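Local coordinates for protein aspartate-semialdehyde dehydrogenase (Thermus thermophilus, PDB 2YV3) that probably catalyses the NADPH-dependent reductive dephosphorylation of L-aspartyl-4-phosphate to L-aspartate-semialdehyde, a step toward lysine, threonine and methionine, at residues A[1-13]-A[55-69]. Numbering follows the deposited sequence.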
# COMPACT_ATOMS: atom_id res chain seq x y z
N MET A 1 6.80 -7.54 42.30
CA MET A 1 6.23 -8.29 41.14
C MET A 1 7.36 -8.81 40.23
O MET A 1 7.85 -8.10 39.33
CB MET A 1 5.29 -7.37 40.34
CG MET A 1 4.50 -8.08 39.23
SD MET A 1 3.60 -9.53 39.83
CE MET A 1 2.21 -8.78 40.76
N ARG A 2 7.78 -10.05 40.48
CA ARG A 2 8.83 -10.66 39.68
C ARG A 2 8.27 -10.83 38.28
O ARG A 2 7.17 -11.35 38.09
CB ARG A 2 9.24 -12.00 40.27
CG ARG A 2 9.48 -11.95 41.79
CD ARG A 2 8.16 -12.09 42.55
NE ARG A 2 7.58 -13.41 42.32
CZ ARG A 2 7.99 -14.52 42.94
NH1 ARG A 2 8.98 -14.46 43.83
NH2 ARG A 2 7.42 -15.69 42.65
N VAL A 3 9.04 -10.37 37.30
CA VAL A 3 8.63 -10.44 35.92
C VAL A 3 9.74 -11.00 35.05
O VAL A 3 10.90 -10.63 35.21
CB VAL A 3 8.26 -9.05 35.41
CG1 VAL A 3 7.19 -8.45 36.30
CG2 VAL A 3 9.49 -8.16 35.41
N ALA A 4 9.38 -11.89 34.14
CA ALA A 4 10.34 -12.50 33.23
C ALA A 4 10.12 -12.01 31.81
O ALA A 4 9.00 -11.68 31.41
CB ALA A 4 10.20 -14.00 33.26
N VAL A 5 11.19 -11.96 31.04
CA VAL A 5 11.06 -11.54 29.67
C VAL A 5 11.63 -12.59 28.74
O VAL A 5 12.78 -12.53 28.33
CB VAL A 5 11.76 -10.23 29.41
CG1 VAL A 5 11.33 -9.68 28.03
CG2 VAL A 5 11.45 -9.24 30.56
N VAL A 6 10.79 -13.58 28.44
CA VAL A 6 11.18 -14.66 27.57
C VAL A 6 11.35 -14.04 26.18
O VAL A 6 10.44 -13.39 25.69
CB VAL A 6 10.07 -15.76 27.55
CG1 VAL A 6 10.54 -16.98 26.80
CG2 VAL A 6 9.69 -16.13 28.97
N GLY A 7 12.53 -14.22 25.59
CA GLY A 7 12.80 -13.68 24.27
C GLY A 7 13.71 -12.45 24.21
O GLY A 7 14.12 -12.04 23.13
N ALA A 8 14.01 -11.87 25.37
CA ALA A 8 14.86 -10.68 25.46
C ALA A 8 15.38 -10.04 24.17
O ALA A 8 14.81 -9.10 23.65
CB ALA A 8 16.04 -10.96 26.39
N THR A 9 16.49 -10.58 23.68
CA THR A 9 17.20 -10.10 22.49
C THR A 9 16.49 -9.84 21.15
O THR A 9 17.13 -9.45 20.16
CB THR A 9 18.39 -11.03 22.23
OG1 THR A 9 17.93 -12.26 21.68
CG2 THR A 9 19.10 -11.32 23.54
N GLY A 10 15.18 -10.02 21.11
CA GLY A 10 14.44 -9.78 19.88
C GLY A 10 13.95 -8.35 19.73
O GLY A 10 14.16 -7.51 20.62
N ALA A 11 13.29 -8.07 18.61
CA ALA A 11 12.77 -6.73 18.36
C ALA A 11 11.72 -6.36 19.41
O ALA A 11 11.80 -5.32 20.04
CB ALA A 11 12.17 -6.68 16.98
N VAL A 12 10.75 -7.23 19.60
CA VAL A 12 9.72 -6.99 20.59
C VAL A 12 10.38 -7.01 21.98
O VAL A 12 10.28 -6.05 22.75
CB VAL A 12 8.61 -8.07 20.50
CG1 VAL A 12 7.62 -7.93 21.64
CG2 VAL A 12 7.90 -7.96 19.16
N GLY A 13 11.04 -8.13 22.30
CA GLY A 13 11.71 -8.26 23.59
C GLY A 13 12.54 -7.05 23.97
O GLY A 13 12.55 -6.59 25.12
N LEU A 55 16.66 -20.42 28.39
CA LEU A 55 15.51 -21.07 29.00
C LEU A 55 15.77 -22.48 29.49
O LEU A 55 16.22 -23.34 28.72
CB LEU A 55 14.32 -21.05 28.05
CG LEU A 55 13.52 -19.75 28.16
CD1 LEU A 55 12.18 -19.91 27.45
CD2 LEU A 55 13.32 -19.42 29.63
N PRO A 56 15.51 -22.73 30.79
CA PRO A 56 15.67 -24.01 31.50
C PRO A 56 14.45 -24.92 31.45
O PRO A 56 13.38 -24.53 31.90
CB PRO A 56 15.95 -23.56 32.93
CG PRO A 56 15.04 -22.38 33.06
CD PRO A 56 15.28 -21.64 31.75
N GLU A 57 14.61 -26.12 30.91
CA GLU A 57 13.50 -27.07 30.83
C GLU A 57 12.99 -27.34 32.25
O GLU A 57 13.15 -28.46 32.78
CB GLU A 57 13.96 -28.39 30.20
CG GLU A 57 14.66 -28.27 28.85
CD GLU A 57 14.05 -27.19 27.98
OE1 GLU A 57 12.83 -26.97 28.09
OE2 GLU A 57 14.79 -26.57 27.19
N GLY A 58 12.38 -26.32 32.87
CA GLY A 58 11.88 -26.42 34.24
C GLY A 58 11.47 -25.09 34.86
O GLY A 58 12.31 -24.34 35.37
N PRO A 59 10.15 -24.81 34.89
CA PRO A 59 9.35 -23.66 35.37
C PRO A 59 9.73 -22.89 36.63
O PRO A 59 9.33 -23.28 37.74
CB PRO A 59 7.96 -24.25 35.51
CG PRO A 59 7.95 -25.33 34.49
CD PRO A 59 9.27 -25.97 34.68
N LEU A 60 10.46 -21.78 36.48
CA LEU A 60 10.83 -20.97 37.64
C LEU A 60 11.59 -19.68 37.28
O LEU A 60 12.32 -19.64 36.29
CB LEU A 60 11.67 -21.79 38.63
CG LEU A 60 11.48 -21.48 40.12
CD1 LEU A 60 10.19 -22.13 40.57
CD2 LEU A 60 12.67 -21.99 40.95
N PRO A 61 11.40 -18.61 38.07
CA PRO A 61 10.56 -18.38 39.24
C PRO A 61 9.94 -16.98 39.09
O PRO A 61 10.53 -15.99 39.54
CB PRO A 61 11.57 -18.39 40.37
CG PRO A 61 12.71 -17.59 39.76
CD PRO A 61 12.66 -17.86 38.23
N VAL A 62 8.75 -16.87 38.50
CA VAL A 62 8.22 -15.53 38.30
C VAL A 62 6.71 -15.27 38.41
O VAL A 62 5.88 -16.16 38.20
CB VAL A 62 8.75 -14.98 36.95
CG1 VAL A 62 7.75 -15.27 35.84
CG2 VAL A 62 9.07 -13.52 37.08
N ASP A 63 6.40 -14.02 38.73
CA ASP A 63 5.03 -13.52 38.89
C ASP A 63 4.37 -13.27 37.54
O ASP A 63 3.18 -13.54 37.34
CB ASP A 63 5.07 -12.19 39.63
CG ASP A 63 4.75 -12.33 41.08
OD1 ASP A 63 5.28 -11.54 41.88
OD2 ASP A 63 3.95 -13.23 41.40
N LEU A 64 5.15 -12.74 36.62
CA LEU A 64 4.64 -12.41 35.31
C LEU A 64 5.64 -12.79 34.24
O LEU A 64 6.84 -12.56 34.37
CB LEU A 64 4.34 -10.92 35.25
CG LEU A 64 3.75 -10.37 33.96
CD1 LEU A 64 2.26 -10.68 33.88
CD2 LEU A 64 3.99 -8.86 33.94
N VAL A 65 5.13 -13.38 33.16
CA VAL A 65 5.97 -13.78 32.05
C VAL A 65 5.51 -13.11 30.75
O VAL A 65 4.40 -13.35 30.28
CB VAL A 65 5.93 -15.30 31.87
CG1 VAL A 65 4.52 -15.74 31.68
CG2 VAL A 65 6.79 -15.72 30.68
N LEU A 66 6.36 -12.27 30.18
CA LEU A 66 6.01 -11.60 28.94
C LEU A 66 6.75 -12.24 27.78
O LEU A 66 7.86 -11.84 27.43
CB LEU A 66 6.32 -10.11 29.03
CG LEU A 66 5.31 -9.29 29.86
CD1 LEU A 66 5.96 -8.70 31.10
CD2 LEU A 66 4.76 -8.17 29.00
N ALA A 67 6.11 -13.23 27.17
CA ALA A 67 6.67 -13.99 26.06
C ALA A 67 6.63 -13.36 24.67
O ALA A 67 5.57 -12.99 24.17
CB ALA A 67 5.99 -15.33 26.00
N SER A 68 7.81 -13.27 24.06
CA SER A 68 8.02 -12.72 22.71
C SER A 68 9.15 -13.55 22.06
O SER A 68 10.06 -13.00 21.43
CB SER A 68 8.45 -11.25 22.79
OG SER A 68 9.00 -10.77 21.56
N ALA A 69 9.07 -14.87 22.21
CA ALA A 69 10.09 -15.77 21.69
C ALA A 69 9.57 -16.92 20.82
O ALA A 69 9.85 -18.10 21.10
CB ALA A 69 10.89 -16.34 22.85
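The Arg2 guanidinium and the Asp63 carboxylate meet with their planes 58° apart: Pro61 O lies over one face of the guanidinium, Asp63 CB in plane at its edge, and Asp63 OD1 approaches obliquely. A salt bridge joins Arg2 NE to Asp63 OD1 at 3.0 Å; bends at chi2 and chi3 bring NE to it. The anti lone pair of Asp63 OD1 also takes the backbone Arg2 N at 3.2 Å, so one oxygen meets both the backbone N and the side-chain NE of Arg2. An alanine in place of Asp63 would probably leave the guanidinium without this anionic mate and freer to swing. Beyond this pair, strands 3-6 and 64-67 run parallel, their axes 18° apart, with Ala4 N bonded to Leu64 O (2.6 Å), Leu66 N to Ala4 O (3.0 Å, almost straight) and Ser68 N to Val6 O (3.1 Å). Val6 splits its branches, CG1 against Leu55 CD1 and CG2 against Val65 CG2. Gly7, at a positive phi, has its CA 3.6 Å from Ala69 CB; a side chain there would probably strike Ser68 O. Gly7 leads into the loop before helix 11-22; Thr9 and Gly10 of that loop, with Ala11 and Val12 of the first turn, are predicted to bind NADP(+), consistent with a Rossmann-type nucleotide site. Strands 31-34 and 87-90 flank the pair in the parallel part of the sheet, and helix 70-83 packs on Val6 and Leu55.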